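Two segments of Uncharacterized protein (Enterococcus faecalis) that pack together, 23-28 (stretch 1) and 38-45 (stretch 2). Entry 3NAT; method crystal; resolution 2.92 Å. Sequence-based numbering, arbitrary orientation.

Stretch 1 23-28: DYEVGL
Stretch 2 38-45: EVIVRLYA

The two stretches form neighbouring antiparallel strands of one sheet. Their N-to-C directions differ by 158° and their axes approach to 4.4 Å; together they bury 479 Å². Stretch 2 is extended throughout, from Glu-38 (phi/psi -112/133) to Ala-45 (-158/150). In stretch 1, Asp-23 (-68/-10) lies in a turn or loop and makes no contact, whereas Val-26 (-126/131), Gly-27 (-125/164) and Leu-28 (-126/138) are in the extended beta conformation. Register follows from the CA-CA distances: 4.8 Å for Val-26 to Val-41, 4.7 Å for Gly-27 to Ile-40, and about 4.6 Å for Leu-28 to Val-39.

Backbone hydrogen bonds fix this register. Gly-27 and Ile-40 bond reciprocally: Gly-27 N donates to Ile-40 O at 2.8 Å with an angle of 168°, and Ile-40 N donates to Gly-27 O at 2.7 Å and 146°. One further bond runs from Arg-42 N to Glu-25 O, 3.1 Å and 151°. CA-H...O contacts supplement the ladder, with Val-26 CA 3.3 Å from Ile-40 O, Val-39 CA 3.3 Å from Gly-27 O, and Leu-28 CA 3.3 Å from Glu-38 O.

Apolar packing occupies the face carrying Val-26, Leu-28, Val-39 and Val-41. Val-26 (chi1 t, 168°) reaches two valines, its CG1 lying 3.8 Å from Val-39 CG1 and its CG2 3.8 Å from Val-41 CG2. Val-39 is also t, while Val-41 lies between wells at 136°. Leu-28 adopts m,t (-74°, 176°), which brings its CD2 to 3.6 Å from Val-39 CG2. Branched aliphatic groups suit this face, where Val-39 and Val-41 are buried. Farther along, Tyr-24 (chi1 -71°, chi2 -79°) places CD1 4.1 Å from CD2 of Leu-43, also m,t; the Leu-43 CA-CB bond points away, but its end comes nearer.

Polar side chains meet on the other face, beside Ile-40 (chi1 -29°, chi2 -60°). Glu-25 (t, p, chi3 110°) and Arg-42 (chi1 -71°, chi2 126°, chi3 141°, chi4 -158°) first touch through their aliphatic parts, Glu-25 CG to Arg-42 CD at 3.6 Å. Their charged ends form a long salt bridge, Glu-25 OE1 to Arg-42 NH2 at 3.7 Å; because the oxygen lies well out of the guanidinium plane, the attraction is of charges alone. Tyr-44 (chi1 -58°, chi2 -80°) adds a weak hydrogen bond from OH to Glu-25 OE1, 3.5 Å. Long side chains suit this place because their aliphatic parts can pack while their polar ends pair; Glu-25, an exposed residue, has 103 Å² covered by the other stretch.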

ATOM      1  N   ASP A  23       7.262 -23.034  16.338  1.00117.36           N
ATOM      2  CA  ASP A  23       6.704 -24.268  15.799  1.00127.57           C
ATOM      3  C   ASP A  23       6.365 -24.145  14.327  1.00119.42           C
ATOM      4  O   ASP A  23       6.040 -25.134  13.676  1.00122.07           O
ATOM      5  CB  ASP A  23       5.442 -24.655  16.567  1.00146.24           C
ATOM      6  CG  ASP A  23       5.702 -24.856  18.044  1.00165.73           C
ATOM      7  OD1 ASP A  23       6.868 -25.122  18.419  1.00168.74           O
ATOM      8  OD2 ASP A  23       4.736 -24.748  18.828  1.00173.38           O
ATOM      9  N   TYR A  24       6.428 -22.927  13.804  1.00114.58           N
ATOM     10  CA  TYR A  24       6.091 -22.689  12.408  1.00107.55           C
ATOM     11  C   TYR A  24       7.304 -22.269  11.589  1.00103.09           C
ATOM     12  O   TYR A  24       8.303 -21.784  12.130  1.00104.90           O
ATOM     13  CB  TYR A  24       4.976 -21.647  12.283  1.00107.61           C
ATOM     14  CG  TYR A  24       3.611 -22.135  12.728  1.00112.03           C
ATOM     15  CD1 TYR A  24       2.830 -22.933  11.891  1.00112.90           C
ATOM     16  CD2 TYR A  24       3.096 -21.790  13.979  1.00112.80           C
ATOM     17  CE1 TYR A  24       1.580 -23.381  12.285  1.00116.42           C
ATOM     18  CE2 TYR A  24       1.843 -22.233  14.386  1.00119.01           C
ATOM     19  CZ  TYR A  24       1.091 -23.027  13.532  1.00126.96           C
ATOM     20  OH  TYR A  24      -0.151 -23.476  13.921  1.00137.60           O
ATOM     21  N   GLU A  25       7.202 -22.469  10.281  1.00103.33           N
ATOM     22  CA  GLU A  25       8.271 -22.141   9.354  1.00115.96           C
ATOM     23  C   GLU A  25       8.125 -20.685   8.933  1.00107.85           C
ATOM     24  O   GLU A  25       7.391 -20.366   7.996  1.00106.79           O
ATOM     25  CB  GLU A  25       8.200 -23.066   8.134  1.00133.71           C
ATOM     26  CG  GLU A  25       9.218 -22.774   7.034  1.00151.85           C
ATOM     27  CD  GLU A  25      10.582 -23.371   7.317  1.00165.01           C
ATOM     28  OE1 GLU A  25      10.965 -24.331   6.613  1.00162.95           O
ATOM     29  OE2 GLU A  25      11.269 -22.881   8.240  1.00174.43           O
ATOM     30  N   VAL A  26       8.816 -19.795   9.635  1.00 99.42           N
ATOM     31  CA  VAL A  26       8.661 -18.373   9.362  1.00 87.70           C
ATOM     32  C   VAL A  26       9.973 -17.682   9.090  1.00 85.78           C
ATOM     33  O   VAL A  26      10.925 -17.818   9.856  1.00100.31           O
ATOM     34  CB  VAL A  26       7.985 -17.633  10.511  1.00 82.08           C
ATOM     35  CG1 VAL A  26       8.114 -16.148  10.296  1.00 94.06           C
ATOM     36  CG2 VAL A  26       6.534 -18.013  10.599  1.00 65.00           C
ATOM     37  N   GLY A  27       9.997 -16.918   8.004  1.00 78.73           N
ATOM     38  CA  GLY A  27      11.176 -16.188   7.596  1.00 84.77           C
ATOM     39  C   GLY A  27      10.919 -14.709   7.410  1.00 86.03           C
ATOM     40  O   GLY A  27       9.780 -14.280   7.314  1.00 90.17           O
ATOM     41  N   LEU A  28      11.992 -13.930   7.369  1.00 87.25           N
ATOM     42  CA  LEU A  28      11.914 -12.495   7.147  1.00 75.67           C
ATOM     43  C   LEU A  28      12.790 -12.080   5.974  1.00 85.13           C
ATOM     44  O   LEU A  28      13.916 -12.550   5.829  1.00 98.92           O
ATOM     45  CB  LEU A  28      12.400 -11.742   8.377  1.00 62.60           C
ATOM     46  CG  LEU A  28      11.548 -11.652   9.633  1.00 73.77           C
ATOM     47  CD1 LEU A  28      12.330 -10.918  10.709  1.00 78.18           C
ATOM     48  CD2 LEU A  28      10.268 -10.919   9.336  1.00 78.20           C
ATOM     49  N   GLU A  38       9.229  -8.252   4.682  1.00 79.86           N
ATOM     50  CA  GLU A  38       8.267  -9.298   4.367  1.00 80.72           C
ATOM     51  C   GLU A  38       8.428 -10.494   5.282  1.00 87.17           C
ATOM     52  O   GLU A  38       9.536 -10.966   5.508  1.00 89.51           O
ATOM     53  CB  GLU A  38       8.419  -9.739   2.919  1.00 73.87           C
ATOM     54  CG  GLU A  38       7.499 -10.867   2.501  1.00 81.62           C
ATOM     55  CD  GLU A  38       7.731 -11.306   1.049  1.00101.54           C
ATOM     56  OE1 GLU A  38       8.775 -10.927   0.461  1.00110.59           O
ATOM     57  OE2 GLU A  38       6.874 -12.034   0.495  1.00101.25           O
ATOM     58  N   VAL A  39       7.311 -10.973   5.811  1.00 81.25           N
ATOM     59  CA  VAL A  39       7.306 -12.177   6.624  1.00 73.63           C
ATOM     60  C   VAL A  39       6.870 -13.349   5.772  1.00 77.15           C
ATOM     61  O   VAL A  39       5.724 -13.410   5.349  1.00 80.15           O
ATOM     62  CB  VAL A  39       6.326 -12.052   7.787  1.00 64.57           C
ATOM     63  CG1 VAL A  39       6.285 -13.341   8.587  1.00 65.83           C
ATOM     64  CG2 VAL A  39       6.708 -10.876   8.664  1.00 52.23           C
ATOM     65  N   ILE A  40       7.787 -14.277   5.519  1.00 83.01           N
ATOM     66  CA  ILE A  40       7.468 -15.458   4.735  1.00 79.11           C
ATOM     67  C   ILE A  40       7.007 -16.586   5.627  1.00 82.63           C
ATOM     68  O   ILE A  40       7.449 -16.729   6.761  1.00 93.41           O
ATOM     69  CB  ILE A  40       8.658 -15.980   3.943  1.00 83.24           C
ATOM     70  CG1 ILE A  40       9.621 -14.844   3.580  1.00 83.32           C
ATOM     71  CG2 ILE A  40       8.168 -16.778   2.732  1.00 82.84           C
ATOM     72  CD1 ILE A  40       9.018 -13.770   2.757  1.00 85.70           C
ATOM     73  N   VAL A  41       6.151 -17.421   5.073  1.00 84.13           N
ATOM     74  CA  VAL A  41       5.413 -18.375   5.860  1.00 84.83           C
ATOM     75  C   VAL A  41       5.192 -19.636   5.026  1.00 91.74           C
ATOM     76  O   VAL A  41       4.787 -19.548   3.864  1.00 86.49           O
ATOM     77  CB  VAL A  41       4.081 -17.730   6.269  1.00 80.88           C
ATOM     78  CG1 VAL A  41       2.930 -18.683   6.099  1.00 87.84           C
ATOM     79  CG2 VAL A  41       4.163 -17.205   7.685  1.00 82.40           C
ATOM     80  N   ARG A  42       5.485 -20.800   5.599  1.00 87.68           N
ATOM     81  CA  ARG A  42       5.293 -22.057   4.879  1.00 89.41           C
ATOM     82  C   ARG A  42       4.578 -23.101   5.712  1.00 86.59           C
ATOM     83  O   ARG A  42       5.011 -23.423   6.810  1.00100.98           O
ATOM     84  CB  ARG A  42       6.630 -22.641   4.422  1.00 96.67           C
ATOM     85  CG  ARG A  42       7.303 -21.885   3.307  1.00110.34           C
ATOM     86  CD  ARG A  42       8.707 -21.511   3.711  1.00125.49           C
ATOM     87  NE  ARG A  42       9.643 -21.644   2.604  1.00142.40           N
ATOM     88  CZ  ARG A  42      10.954 -21.786   2.762  1.00162.42           C
ATOM     89  NH1 ARG A  42      11.746 -21.902   1.704  1.00169.83           N
ATOM     90  NH2 ARG A  42      11.473 -21.816   3.985  1.00168.27           N
ATOM     91  N   LEU A  43       3.492 -23.641   5.174  1.00 83.33           N
ATOM     92  CA  LEU A  43       2.853 -24.815   5.756  1.00 87.87           C
ATOM     93  C   LEU A  43       3.176 -26.068   4.944  1.00101.64           C
ATOM     94  O   LEU A  43       3.282 -26.020   3.720  1.00 99.34           O
ATOM     95  CB  LEU A  43       1.337 -24.627   5.836  1.00 82.09           C
ATOM     96  CG  LEU A  43       0.851 -23.447   6.679  1.00 85.69           C
ATOM     97  CD1 LEU A  43      -0.670 -23.421   6.782  1.00 85.16           C
ATOM     98  CD2 LEU A  43       1.476 -23.495   8.061  1.00 89.78           C
ATOM     99  N   TYR A  44       3.340 -27.190   5.632  1.00113.61           N
ATOM    100  CA  TYR A  44       3.534 -28.469   4.964  1.00106.54           C
ATOM    101  C   TYR A  44       2.440 -29.451   5.364  1.00102.43           C
ATOM    102  O   TYR A  44       1.850 -29.336   6.434  1.00101.00           O
ATOM    103  CB  TYR A  44       4.909 -29.047   5.291  1.00 98.60           C
ATOM    104  CG  TYR A  44       6.059 -28.143   4.905  1.00102.92           C
ATOM    105  CD1 TYR A  44       6.510 -28.075   3.595  1.00115.40           C
ATOM    106  CD2 TYR A  44       6.699 -27.364   5.854  1.00100.75           C
ATOM    107  CE1 TYR A  44       7.569 -27.247   3.242  1.00118.84           C
ATOM    108  CE2 TYR A  44       7.756 -26.539   5.513  1.00108.98           C
ATOM    109  CZ  TYR A  44       8.187 -26.482   4.207  1.00117.75           C
ATOM    110  OH  TYR A  44       9.238 -25.655   3.872  1.00122.26           O
ATOM    111  N   ALA A  45       2.166 -30.406   4.487  1.00106.02           N
ATOM    112  CA  ALA A  45       1.191 -31.452   4.767  1.00108.33           C
ATOM    113  C   ALA A  45       1.458 -32.661   3.883  1.00118.51           C
ATOM    114  O   ALA A  45       1.964 -32.530   2.767  1.00116.49           O
ATOM    115  CB  ALA A  45      -0.225 -30.940   4.567  1.00104.22           C
TER